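Local coordinates for protein DNA polymerase III, beta subunit (Eubacterium rectale, PDB 3T0P) that probably forms a ring-shaped head-to-tail dimer around DNA, a sliding clamp that tethers DNA polymerases and other proteins to the template and makes them processive, at residues N48-G53 and D115-P120; G53-I58 and N230-S235; D269-L274 and G301-D306. All coordinates share one frame; numbering follows the deposited sequence.

Contact 1: N48-G53 and D115-P120; sequences NDMELG and DFSYIP. With ACT (acetate ion), chain S.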
ATOM      1  N   ASN B  48       2.798  17.810 -20.187  1.00 54.77           N
ATOM      2  CA  ASN B  48       2.062  17.423 -21.381  1.00 55.71           C
ATOM      3  C   ASN B  48       2.613  16.142 -21.970  1.00 63.59           C
ATOM      4  O   ASN B  48       3.804  16.077 -22.254  1.00 65.74           O
ATOM      5  CB  ASN B  48       2.105  18.552 -22.418  1.00 53.30           C
ATOM      6  CG  ASN B  48       1.204  18.325 -23.592  1.00 65.76           C
ATOM      7  OD1 ASN B  48       0.303  17.486 -23.565  1.00 66.48           O
ATOM      8  ND2 ASN B  48       1.425  19.073 -24.654  1.00 57.93           N
ATOM      9  N   ASP B  49       1.747  15.136 -22.191  1.00 60.20           N
ATOM     10  CA  ASP B  49       2.150  13.874 -22.812  1.00 59.95           C
ATOM     11  C   ASP B  49       1.655  13.787 -24.269  1.00 65.10           C
ATOM     12  O   ASP B  49       1.765  12.725 -24.885  1.00 65.59           O
ATOM     13  CB  ASP B  49       1.665  12.672 -21.991  1.00 61.00           C
ATOM     14  CG  ASP B  49       0.162  12.473 -21.942  1.00 75.88           C
ATOM     15  OD1 ASP B  49      -0.469  12.477 -23.004  1.00 74.51           O
ATOM     16  OD2 ASP B  49      -0.372  12.267 -20.835  1.00 90.03           O
HETATM   17  N   MSE B  50       1.121  14.911 -24.817  1.00 61.41           N
HETATM   18  CA  MSE B  50       0.582  15.109 -26.180  1.00 61.62           C
HETATM   19  C   MSE B  50      -0.889  14.691 -26.290  1.00 60.69           C
HETATM   20  O   MSE B  50      -1.575  15.140 -27.209  1.00 62.15           O
HETATM   21  CB  MSE B  50       1.416  14.433 -27.280  1.00 66.25           C
HETATM   22  CG  MSE B  50       2.875  14.875 -27.291  1.00 75.97           C
HETATM   23 SE   MSE B  50       3.156  16.820 -27.325  0.75 87.39          SE
HETATM   24  CE  MSE B  50       2.684  17.126 -29.246  1.00 85.53           C
ATOM     25  N   GLU B  51      -1.371  13.848 -25.375  1.00 52.05           N
ATOM     26  CA  GLU B  51      -2.771  13.457 -25.295  1.00 50.53           C
ATOM     27  C   GLU B  51      -3.426  14.262 -24.153  1.00 54.05           C
ATOM     28  O   GLU B  51      -4.487  14.851 -24.328  1.00 53.31           O
ATOM     29  CB  GLU B  51      -2.920  11.943 -25.066  1.00 50.84           C
ATOM     30  CG  GLU B  51      -4.360  11.499 -24.873  1.00 59.78           C
ATOM     31  CD  GLU B  51      -4.590  10.005 -24.920  1.00 85.07           C
ATOM     32  OE1 GLU B  51      -4.704   9.464 -26.044  1.00 84.78           O
ATOM     33  OE2 GLU B  51      -4.681   9.381 -23.836  1.00 81.41           O
ATOM     34  N   LEU B  52      -2.781  14.262 -22.989  1.00 50.85           N
ATOM     35  CA  LEU B  52      -3.255  14.933 -21.787  1.00 49.25           C
ATOM     36  C   LEU B  52      -2.263  15.991 -21.339  1.00 54.62           C
ATOM     37  O   LEU B  52      -1.083  15.704 -21.170  1.00 55.53           O
ATOM     38  CB  LEU B  52      -3.463  13.883 -20.694  1.00 47.22           C
ATOM     39  CG  LEU B  52      -3.956  14.343 -19.346  1.00 50.68           C
ATOM     40  CD1 LEU B  52      -5.434  14.662 -19.404  1.00 50.57           C
ATOM     41  CD2 LEU B  52      -3.717  13.250 -18.295  1.00 51.63           C
ATOM     42  N   GLY B  53      -2.772  17.203 -21.155  1.00 51.49           N
ATOM     43  CA  GLY B  53      -2.045  18.364 -20.667  1.00 50.92           C
ATOM     44  C   GLY B  53      -2.625  18.848 -19.353  1.00 54.80           C
ATOM     45  O   GLY B  53      -3.845  18.902 -19.188  1.00 54.32           O
ATOM     46  N   ASP B 115      11.880  22.972 -26.283  1.00 78.16           N
ATOM     47  CA  ASP B 115      11.721  21.567 -26.655  1.00 78.30           C
ATOM     48  C   ASP B 115      10.346  21.047 -26.209  1.00 78.86           C
ATOM     49  O   ASP B 115       9.840  20.066 -26.763  1.00 77.78           O
ATOM     50  CB  ASP B 115      12.845  20.739 -26.010  1.00 80.57           C
ATOM     51  N   PHE B 116       9.750  21.722 -25.199  1.00 73.58           N
ATOM     52  CA  PHE B 116       8.453  21.386 -24.605  1.00 71.91           C
ATOM     53  C   PHE B 116       7.295  21.750 -25.536  1.00 77.33           C
ATOM     54  O   PHE B 116       7.222  22.877 -26.032  1.00 78.44           O
ATOM     55  CB  PHE B 116       8.281  22.102 -23.240  1.00 71.85           C
ATOM     56  CG  PHE B 116       7.148  21.590 -22.379  1.00 71.46           C
ATOM     57  CD1 PHE B 116       7.336  20.511 -21.522  1.00 73.14           C
ATOM     58  CD2 PHE B 116       5.895  22.190 -22.420  1.00 72.16           C
ATOM     59  CE1 PHE B 116       6.286  20.034 -20.731  1.00 72.33           C
ATOM     60  CE2 PHE B 116       4.840  21.700 -21.641  1.00 72.81           C
ATOM     61  CZ  PHE B 116       5.045  20.633 -20.795  1.00 69.90           C
ATOM     62  N   SER B 117       6.376  20.798 -25.741  1.00 74.14           N
ATOM     63  CA  SER B 117       5.173  21.008 -26.545  1.00 73.89           C
ATOM     64  C   SER B 117       4.069  21.518 -25.613  1.00 75.07           C
ATOM     65  O   SER B 117       3.578  20.779 -24.754  1.00 72.73           O
ATOM     66  CB  SER B 117       4.766  19.723 -27.256  1.00 77.61           C
ATOM     67  OG  SER B 117       3.746  20.005 -28.197  1.00 89.55           O
ATOM     68  N   TYR B 118       3.753  22.810 -25.724  1.00 71.33           N
ATOM     69  CA  TYR B 118       2.765  23.487 -24.889  1.00 70.46           C
ATOM     70  C   TYR B 118       1.371  22.994 -25.135  1.00 72.49           C
ATOM     71  O   TYR B 118       1.060  22.530 -26.241  1.00 73.08           O
ATOM     72  CB  TYR B 118       2.790  24.988 -25.163  1.00 73.67           C
ATOM     73  CG  TYR B 118       3.864  25.737 -24.421  1.00 77.19           C
ATOM     74  CD1 TYR B 118       5.205  25.624 -24.793  1.00 80.26           C
ATOM     75  CD2 TYR B 118       3.540  26.624 -23.402  1.00 77.19           C
ATOM     76  CE1 TYR B 118       6.199  26.334 -24.131  1.00 81.30           C
ATOM     77  CE2 TYR B 118       4.524  27.360 -22.751  1.00 78.19           C
ATOM     78  CZ  TYR B 118       5.852  27.220 -23.130  1.00 87.11           C
ATOM     79  OH  TYR B 118       6.841  27.926 -22.492  1.00 86.78           O
ATOM     80  N   ILE B 119       0.511  23.121 -24.109  1.00 65.51           N
ATOM     81  CA  ILE B 119      -0.890  22.750 -24.230  1.00 63.87           C
ATOM     82  C   ILE B 119      -1.489  23.678 -25.288  1.00 69.03           C
ATOM     83  O   ILE B 119      -1.261  24.893 -25.199  1.00 69.79           O
ATOM     84  CB  ILE B 119      -1.594  22.853 -22.865  1.00 65.03           C
ATOM     85  CG1 ILE B 119      -1.054  21.773 -21.872  1.00 63.72           C
ATOM     86  CG2 ILE B 119      -3.115  22.800 -23.037  1.00 63.65           C
ATOM     87  CD1 ILE B 119      -1.354  22.043 -20.419  1.00 65.71           C
ATOM     88  N   PRO B 120      -2.164  23.149 -26.337  1.00 65.57           N
ATOM     89  CA  PRO B 120      -2.708  24.046 -27.369  1.00 66.33           C
ATOM     90  C   PRO B 120      -3.807  24.958 -26.836  1.00 70.31           C
ATOM     91  O   PRO B 120      -4.439  24.651 -25.816  1.00 68.39           O
ATOM     92  CB  PRO B 120      -3.282  23.076 -28.404  1.00 68.08           C
ATOM     93  CG  PRO B 120      -3.601  21.844 -27.623  1.00 71.04           C
ATOM     94  CD  PRO B 120      -2.502  21.739 -26.623  1.00 66.00           C
TER
HETATM   95  C   ACT S 375      -2.775  18.292 -25.150  1.00 77.64           C
HETATM   96  O   ACT S 375      -1.652  18.454 -25.641  1.00 78.08           O
HETATM   97  OXT ACT S 375      -2.862  18.304 -23.960  1.00 77.46           O
HETATM   98  CH3 ACT S 375      -4.028  18.127 -25.968  1.00 75.11           C
HETATM   99  O   HOH W   1       0.370  19.510 -27.756  1.00 86.37           O
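At the tight turn of the hairpin formed by strands 43-48 and 52-58, Asn48, the last residue of the first strand, reaches out to the linker between strands 104-109 and 127-131, and its amide takes hold of the Ser117 carbonyl. The bond from Asn48 ND2 to Ser117 O is 2.7 Å long and nearly straight, 173° at the hydrogen. Ser117 O lies in the amide plane of Asn48, while ND2 itself stands above the plane of the Ser117 carbonyl. CG anti to the backbone N (chi1 -171°) leads the side chain off toward the linker. Its other end faces back into the turn: OD1 accepts from Met50 N at 3.0 Å, which makes an Asx turn and supports the way the amide is turned. Asp49 adds a second such turn, its OD1 taking the N-H groups of Glu51 and Leu52, both from the same face of the carboxylate; its OD2 pairs with Lys198 on helix 197-206. This is a beta hairpin whose loop is held by side chains as well as backbone, as it packs on the linker. Selenomethionine Met50 bends at chi2 and chi3, laying CE 3.2 Å from Ser117 OG. On the strand side of Asn48, the CZ corner of Phe116 comes obliquely to Asn48 N at 3.7 Å. Further along, Ile119 lies over the bare backbone of Gly53, CD1 3.6 Å from Gly53 C; a beta carbon on Gly53 would clash with Ile119 CG1. An acetate, probably from the crystallisation liquor, sits between turn and linker, with OXT 3.0 Å from Gly53 N and Pro120 CD 3.5 Å from its O.

Contact 2: G53-I58 and N230-S235; sequences GIETII and NTTVVS. With EDO (1,2-ethanediol), chain X.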
ATOM      1  N   GLY B  53      -2.772  17.203 -21.155  1.00 51.49           N
ATOM      2  CA  GLY B  53      -2.045  18.364 -20.667  1.00 50.92           C
ATOM      3  C   GLY B  53      -2.625  18.848 -19.353  1.00 54.80           C
ATOM      4  O   GLY B  53      -3.845  18.902 -19.188  1.00 54.32           O
ATOM      5  N   ILE B  54      -1.762  19.139 -18.377  1.00 51.02           N
ATOM      6  CA  ILE B  54      -2.197  19.682 -17.097  1.00 49.64           C
ATOM      7  C   ILE B  54      -1.352  20.923 -16.850  1.00 57.06           C
ATOM      8  O   ILE B  54      -0.126  20.909 -16.988  1.00 58.02           O
ATOM      9  CB  ILE B  54      -2.221  18.705 -15.880  1.00 50.38           C
ATOM     10  CG1 ILE B  54      -2.990  17.409 -16.196  1.00 49.02           C
ATOM     11  CG2 ILE B  54      -2.845  19.395 -14.648  1.00 50.01           C
ATOM     12  CD1 ILE B  54      -2.874  16.332 -15.135  1.00 43.92           C
ATOM     13  N   GLU B  55      -2.034  21.977 -16.433  1.00 52.91           N
ATOM     14  CA  GLU B  55      -1.523  23.309 -16.160  1.00 52.07           C
ATOM     15  C   GLU B  55      -2.040  23.772 -14.825  1.00 52.44           C
ATOM     16  O   GLU B  55      -3.215  23.582 -14.515  1.00 50.52           O
ATOM     17  CB  GLU B  55      -2.080  24.209 -17.255  1.00 54.96           C
ATOM     18  CG  GLU B  55      -1.286  25.432 -17.626  1.00 68.45           C
ATOM     19  CD  GLU B  55      -2.012  26.100 -18.773  1.00 88.78           C
ATOM     20  OE1 GLU B  55      -3.083  26.702 -18.524  1.00 75.48           O
ATOM     21  OE2 GLU B  55      -1.587  25.905 -19.934  1.00 91.63           O
ATOM     22  N   THR B  56      -1.188  24.404 -14.036  1.00 48.94           N
ATOM     23  CA  THR B  56      -1.596  24.892 -12.729  1.00 48.89           C
ATOM     24  C   THR B  56      -0.819  26.181 -12.432  1.00 54.12           C
ATOM     25  O   THR B  56       0.309  26.368 -12.918  1.00 53.09           O
ATOM     26  CB  THR B  56      -1.467  23.769 -11.665  1.00 58.93           C
ATOM     27  OG1 THR B  56      -2.339  24.030 -10.569  1.00 61.43           O
ATOM     28  CG2 THR B  56      -0.048  23.550 -11.186  1.00 55.35           C
ATOM     29  N   ILE B  57      -1.475  27.111 -11.718  1.00 52.06           N
ATOM     30  CA  ILE B  57      -0.886  28.399 -11.363  1.00 53.10           C
ATOM     31  C   ILE B  57      -0.398  28.317  -9.929  1.00 55.33           C
ATOM     32  O   ILE B  57      -1.145  27.879  -9.044  1.00 56.67           O
ATOM     33  CB  ILE B  57      -1.850  29.594 -11.592  1.00 57.86           C
ATOM     34  CG1 ILE B  57      -2.273  29.733 -13.088  1.00 60.26           C
ATOM     35  CG2 ILE B  57      -1.275  30.922 -11.055  1.00 59.06           C
ATOM     36  CD1 ILE B  57      -1.164  30.183 -14.098  1.00 71.61           C
ATOM     37  N   ILE B  58       0.868  28.683  -9.722  1.00 49.30           N
ATOM     38  CA  ILE B  58       1.520  28.689  -8.403  1.00 48.83           C
ATOM     39  C   ILE B  58       1.615  30.119  -7.923  1.00 55.32           C
ATOM     40  O   ILE B  58       2.054  30.991  -8.677  1.00 53.56           O
ATOM     41  CB  ILE B  58       2.922  28.011  -8.433  1.00 51.07           C
ATOM     42  CG1 ILE B  58       2.879  26.602  -9.052  1.00 50.89           C
ATOM     43  CG2 ILE B  58       3.597  27.995  -7.070  1.00 53.31           C
ATOM     44  CD1 ILE B  58       1.834  25.622  -8.468  1.00 56.37           C
ATOM     45  N   ASN B 230      -7.203  26.056  -9.290  1.00 52.97           N
ATOM     46  CA  ASN B 230      -6.232  26.809 -10.100  1.00 53.01           C
ATOM     47  C   ASN B 230      -5.605  25.940 -11.185  1.00 54.95           C
ATOM     48  O   ASN B 230      -4.502  26.240 -11.663  1.00 54.49           O
ATOM     49  CB  ASN B 230      -5.145  27.410  -9.193  1.00 56.01           C
ATOM     50  CG  ASN B 230      -5.619  28.653  -8.493  1.00 85.31           C
ATOM     51  OD1 ASN B 230      -5.748  29.733  -9.101  1.00 82.01           O
ATOM     52  ND2 ASN B 230      -5.964  28.498  -7.218  1.00 74.35           N
ATOM     53  N   THR B 231      -6.337  24.884 -11.592  1.00 48.98           N
ATOM     54  CA  THR B 231      -5.899  23.866 -12.534  1.00 47.65           C
ATOM     55  C   THR B 231      -6.762  23.805 -13.779  1.00 51.27           C
ATOM     56  O   THR B 231      -7.970  24.003 -13.727  1.00 50.57           O
ATOM     57  CB  THR B 231      -5.909  22.512 -11.796  1.00 49.98           C
ATOM     58  OG1 THR B 231      -5.024  22.634 -10.687  1.00 48.69           O
ATOM     59  CG2 THR B 231      -5.444  21.343 -12.654  1.00 44.87           C
ATOM     60  N   THR B 232      -6.106  23.522 -14.904  1.00 49.57           N
ATOM     61  CA  THR B 232      -6.701  23.311 -16.219  1.00 49.23           C
ATOM     62  C   THR B 232      -6.174  21.987 -16.736  1.00 50.47           C
ATOM     63  O   THR B 232      -4.968  21.753 -16.770  1.00 51.27           O
ATOM     64  CB  THR B 232      -6.407  24.479 -17.169  1.00 55.16           C
ATOM     65  OG1 THR B 232      -6.854  25.681 -16.555  1.00 58.83           O
ATOM     66  CG2 THR B 232      -7.124  24.340 -18.498  1.00 53.36           C
ATOM     67  N   VAL B 233      -7.083  21.113 -17.092  1.00 43.91           N
ATOM     68  CA  VAL B 233      -6.787  19.829 -17.685  1.00 41.34           C
ATOM     69  C   VAL B 233      -7.295  19.906 -19.090  1.00 47.47           C
ATOM     70  O   VAL B 233      -8.450  20.305 -19.297  1.00 48.66           O
ATOM     71  CB  VAL B 233      -7.393  18.657 -16.891  1.00 42.18           C
ATOM     72  CG1 VAL B 233      -7.216  17.354 -17.645  1.00 41.81           C
ATOM     73  CG2 VAL B 233      -6.774  18.556 -15.499  1.00 40.56           C
ATOM     74  N   VAL B 234      -6.415  19.607 -20.070  1.00 44.39           N
ATOM     75  CA  VAL B 234      -6.765  19.588 -21.488  1.00 44.71           C
ATOM     76  C   VAL B 234      -6.484  18.197 -22.073  1.00 48.18           C
ATOM     77  O   VAL B 234      -5.402  17.654 -21.887  1.00 47.11           O
ATOM     78  CB  VAL B 234      -6.046  20.698 -22.271  1.00 49.41           C
ATOM     79  CG1 VAL B 234      -6.485  20.694 -23.742  1.00 49.70           C
ATOM     80  CG2 VAL B 234      -6.306  22.060 -21.634  1.00 49.21           C
ATOM     81  N   SER B 235      -7.456  17.625 -22.769  1.00 46.13           N
ATOM     82  CA  SER B 235      -7.284  16.302 -23.345  1.00 45.34           C
ATOM     83  C   SER B 235      -7.802  16.236 -24.745  1.00 49.76           C
ATOM     84  O   SER B 235      -8.835  16.834 -25.059  1.00 50.61           O
ATOM     85  CB  SER B 235      -7.989  15.255 -22.488  1.00 46.80           C
ATOM     86  OG  SER B 235      -7.974  13.952 -23.052  1.00 50.39           O
TER
HETATM   87  C1  EDO X 387      -5.641  28.754 -14.778  1.00 76.10           C
HETATM   88  O1  EDO X 387      -6.218  27.604 -14.133  1.00 76.97           O
HETATM   89  C2  EDO X 387      -4.666  28.332 -15.876  1.00 75.30           C
HETATM   90  O2  EDO X 387      -3.883  27.213 -15.440  1.00 79.85           O
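Asn230, just ahead of its strand, turns its carbonyl to strand 53-58, and Asn230 O accepts from Ile57 N at 3.2 Å. Thr231 pairs with Thr56 at a non-hydrogen-bonded site, where the two hydroxyls meet, Thr231 OG1 to Thr56 OG1 3.0 Å; Thr56 OG1 is anti to its backbone N (chi1 -156°), which brings it there, and the methyl Thr231 CG2 rests on Ile54 CG2 at 3.8 Å. Thr232 and Glu55 form a hydrogen-bonded pair, with N-H to carbonyl bonds in both directions. On their face an ethanediol, probably from the crystallisation liquor, bridges Thr232 OG1 and, weakly, Glu55 OE1 and Asn230 O. Val233 returns to the face of Thr231 and lies side by side with Ile54, Val233 CG2 to Ile54 CG1 4.0 Å. Val234 closes the ladder against Gly53, Val234 N to Gly53 O and Gly53 N to Val234 O both 2.8 Å and 174°. The strands run antiparallel at 169°, joining the N-terminal and central family regions in one continuous sheet. Strand 43-48 flanks the pair beyond 52-58 and strand 223-228 beyond 231-236; helix 8-18 packs on the face of Ile54, Thr56 and Thr231 through Ile17 and Val18.

Contact 3: D269-L274 and G301-D306; sequences DRATLL and GSMNED
Glu305 OE2 accepts a 2.8 Å hydrogen bond from Arg270 NH2, half of a salt bridge, on its syn lone pair, the side of the other oxygen. Alongside it Arg270 NE donates to Glu305 OE1 at 2.9 Å, again on the syn side, with OE1 in the guanidinium plane. The arginine thus grips the carboxylate side-on through NE and one NH, and the two flat groups are nearly coplanar, 26° apart, although the side chains cross at about a right angle. In the sliding-clamp fold this is helix-on-sheet packing: the C-terminal part of helix 261-272 lies against strand 302-308, the edge strand of its sheet within the chain. Arg270 bends at chi3 (-82°), which turns NE out of the line of the chain and toward Glu305 OE1. The remaining nitrogen, Arg270 NH1, bonds to Lys81 O of the second subunit, and the strand from Ser302 to Glu305 pairs antiparallel with a strand of that subunit, so the sheet continues across the dimer interface. The salt bridge therefore lies where the ring is closed, and the charge of each partner would be expected to steady the other in this buried setting. Two residues back along the strand from Glu305, selenomethionine Met303 points to the helix. Its selenium lies 3.6 Å from Ala271 N, and its CE meets Ala271 CB at 3.7 Å. Leu274 packs against the backbone of Gly301 to Met303, and Leu274 CD1 lies 3.7 Å from Met303 CB. At Gly301 the backbone angles are ones that call for glycine, because a beta carbon would jam against the preceding carbonyl oxygen. The same leucine methyl makes its closest approach to the strand at the Ser302 carbonyl carbon, Leu274 CD1 to Ser302 C 3.5 Å.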
ATOM      1  N   ASP B 269     -17.903 -12.168  -4.177  1.00 40.49           N
ATOM      2  CA  ASP B 269     -16.544 -11.918  -3.718  1.00 40.68           C
ATOM      3  C   ASP B 269     -15.980 -13.191  -3.023  1.00 45.31           C
ATOM      4  O   ASP B 269     -14.848 -13.571  -3.306  1.00 46.08           O
ATOM      5  CB  ASP B 269     -16.539 -10.693  -2.803  1.00 43.70           C
ATOM      6  CG  ASP B 269     -15.183 -10.284  -2.265  1.00 63.37           C
ATOM      7  OD1 ASP B 269     -14.247 -10.097  -3.088  1.00 65.58           O
ATOM      8  OD2 ASP B 269     -15.074 -10.083  -1.032  1.00 70.04           O
ATOM      9  N   ARG B 270     -16.784 -13.879  -2.195  1.00 42.15           N
ATOM     10  CA  ARG B 270     -16.391 -15.145  -1.529  1.00 43.32           C
ATOM     11  C   ARG B 270     -15.994 -16.196  -2.563  1.00 47.51           C
ATOM     12  O   ARG B 270     -14.982 -16.844  -2.417  1.00 48.56           O
ATOM     13  CB  ARG B 270     -17.556 -15.730  -0.703  1.00 45.00           C
ATOM     14  CG  ARG B 270     -17.618 -15.216   0.689  1.00 52.79           C
ATOM     15  CD  ARG B 270     -18.609 -15.998   1.542  1.00 46.53           C
ATOM     16  NE  ARG B 270     -19.983 -15.543   1.352  1.00 43.72           N
ATOM     17  CZ  ARG B 270     -20.509 -14.452   1.906  1.00 53.96           C
ATOM     18  NH1 ARG B 270     -19.768 -13.661   2.669  1.00 41.81           N
ATOM     19  NH2 ARG B 270     -21.776 -14.134   1.679  1.00 37.07           N
ATOM     20  N   ALA B 271     -16.806 -16.361  -3.598  1.00 42.11           N
ATOM     21  CA  ALA B 271     -16.577 -17.298  -4.679  1.00 42.12           C
ATOM     22  C   ALA B 271     -15.224 -17.066  -5.385  1.00 44.44           C
ATOM     23  O   ALA B 271     -14.584 -18.040  -5.769  1.00 44.68           O
ATOM     24  CB  ALA B 271     -17.716 -17.183  -5.690  1.00 42.87           C
ATOM     25  N   THR B 272     -14.791 -15.795  -5.557  1.00 41.16           N
ATOM     26  CA  THR B 272     -13.527 -15.509  -6.249  1.00 42.83           C
ATOM     27  C   THR B 272     -12.291 -16.065  -5.572  1.00 48.72           C
ATOM     28  O   THR B 272     -11.287 -16.224  -6.261  1.00 49.70           O
ATOM     29  CB  THR B 272     -13.265 -14.033  -6.492  1.00 50.73           C
ATOM     30  OG1 THR B 272     -13.125 -13.358  -5.250  1.00 54.43           O
ATOM     31  CG2 THR B 272     -14.277 -13.404  -7.399  1.00 48.27           C
ATOM     32  N   LEU B 273     -12.335 -16.353  -4.254  1.00 44.33           N
ATOM     33  CA  LEU B 273     -11.171 -16.920  -3.569  1.00 43.49           C
ATOM     34  C   LEU B 273     -10.828 -18.316  -4.139  1.00 48.77           C
ATOM     35  O   LEU B 273      -9.679 -18.730  -4.061  1.00 48.31           O
ATOM     36  CB  LEU B 273     -11.334 -16.955  -2.025  1.00 42.69           C
ATOM     37  CG  LEU B 273     -12.275 -17.990  -1.378  1.00 46.38           C
ATOM     38  CD1 LEU B 273     -11.578 -19.317  -1.136  1.00 46.86           C
ATOM     39  CD2 LEU B 273     -12.834 -17.461  -0.071  1.00 44.88           C
ATOM     40  N   LEU B 274     -11.803 -19.022  -4.726  1.00 47.72           N
ATOM     41  CA  LEU B 274     -11.551 -20.356  -5.270  1.00 48.64           C
ATOM     42  C   LEU B 274     -10.929 -20.328  -6.679  1.00 56.76           C
ATOM     43  O   LEU B 274     -10.419 -21.343  -7.143  1.00 58.31           O
ATOM     44  CB  LEU B 274     -12.840 -21.166  -5.288  1.00 48.46           C
ATOM     45  CG  LEU B 274     -13.368 -21.576  -3.928  1.00 50.33           C
ATOM     46  CD1 LEU B 274     -14.715 -22.193  -4.050  1.00 48.16           C
ATOM     47  CD2 LEU B 274     -12.432 -22.557  -3.227  1.00 51.21           C
ATOM     48  N   GLY B 301     -11.339 -26.225  -4.583  1.00 54.37           N
ATOM     49  CA  GLY B 301     -12.543 -26.750  -3.950  1.00 52.90           C
ATOM     50  C   GLY B 301     -13.818 -26.155  -4.509  1.00 53.76           C
ATOM     51  O   GLY B 301     -13.811 -25.575  -5.599  1.00 54.06           O
ATOM     52  N   SER B 302     -14.923 -26.275  -3.773  1.00 47.11           N
ATOM     53  CA  SER B 302     -16.187 -25.716  -4.266  1.00 45.02           C
ATOM     54  C   SER B 302     -16.901 -24.848  -3.220  1.00 45.06           C
ATOM     55  O   SER B 302     -16.582 -24.869  -2.033  1.00 42.88           O
ATOM     56  CB  SER B 302     -17.118 -26.823  -4.752  1.00 45.80           C
ATOM     57  OG  SER B 302     -17.459 -27.669  -3.670  1.00 53.61           O
HETATM   58  N   MSE B 303     -17.856 -24.069  -3.699  1.00 40.98           N
HETATM   59  CA  MSE B 303     -18.680 -23.219  -2.875  1.00 40.29           C
HETATM   60  C   MSE B 303     -20.130 -23.323  -3.322  1.00 45.07           C
HETATM   61  O   MSE B 303     -20.413 -23.361  -4.511  1.00 43.63           O
HETATM   62  CB  MSE B 303     -18.211 -21.764  -2.913  1.00 41.29           C
HETATM   63  CG  MSE B 303     -18.925 -20.880  -1.880  1.00 48.94           C
HETATM   64 SE   MSE B 303     -19.061 -18.972  -2.410  0.75 55.85          SE
HETATM   65  CE  MSE B 303     -20.343 -19.229  -3.986  1.00 52.72           C
ATOM     66  N   ASN B 304     -21.043 -23.325  -2.357  1.00 42.77           N
ATOM     67  CA  ASN B 304     -22.471 -23.266  -2.595  1.00 42.73           C
ATOM     68  C   ASN B 304     -23.070 -22.214  -1.651  1.00 44.79           C
ATOM     69  O   ASN B 304     -22.799 -22.252  -0.451  1.00 46.20           O
ATOM     70  CB  ASN B 304     -23.110 -24.651  -2.396  1.00 46.82           C
ATOM     71  CG  ASN B 304     -24.530 -24.677  -2.881  1.00 71.78           C
ATOM     72  OD1 ASN B 304     -24.783 -24.849  -4.065  1.00 71.87           O
ATOM     73  ND2 ASN B 304     -25.483 -24.408  -1.999  1.00 64.63           N
ATOM     74  N   GLU B 305     -23.858 -21.283  -2.175  1.00 38.01           N
ATOM     75  CA  GLU B 305     -24.486 -20.253  -1.344  1.00 37.63           C
ATOM     76  C   GLU B 305     -25.911 -19.973  -1.808  1.00 43.28           C
ATOM     77  O   GLU B 305     -26.147 -19.889  -3.005  1.00 41.87           O
ATOM     78  CB  GLU B 305     -23.669 -18.930  -1.380  1.00 37.33           C
ATOM     79  CG  GLU B 305     -24.198 -17.903  -0.385  1.00 47.14           C
ATOM     80  CD  GLU B 305     -23.281 -16.771   0.051  1.00 74.36           C
ATOM     81  OE1 GLU B 305     -22.056 -16.841  -0.220  1.00 54.31           O
ATOM     82  OE2 GLU B 305     -23.802 -15.800   0.652  1.00 67.82           O
ATOM     83  N   ASP B 306     -26.828 -19.741  -0.856  1.00 43.17           N
ATOM     84  CA  ASP B 306     -28.222 -19.386  -1.129  1.00 44.82           C
ATOM     85  C   ASP B 306     -28.499 -17.962  -0.673  1.00 45.84           C
ATOM     86  O   ASP B 306     -28.103 -17.586   0.410  1.00 45.04           O
ATOM     87  CB  ASP B 306     -29.201 -20.370  -0.450  1.00 48.40           C
ATOM     88  CG  ASP B 306     -29.145 -21.798  -0.963  1.00 66.35           C
ATOM     89  OD1 ASP B 306     -29.296 -21.999  -2.189  1.00 68.41           O
ATOM     90  OD2 ASP B 306     -28.997 -22.720  -0.133  1.00 77.57           O
TER

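In the fold
Contacts 1 and 2 are neighbours, their centres about 11 Å apart. They share Gly53 and strand 52-58, and Ile119 of the linker packs on both Ile54 and Val234, so linker, hairpin and inter-domain ladder form one unit. Along the chain their segments alternate: 48-53 and 53-58 come first, then 115-120, then 230-235. Contact 3 follows, in the C-terminal family region on the opposite side of the chain's centre, its centre about 48 Å from that of contact 1 and about 46 Å from that of contact 2. The sheet of contacts 1 and 2 joins the N-terminal and central regions within a subunit; that of strand 302-308 runs on into the second subunit, consistent with a closed ring.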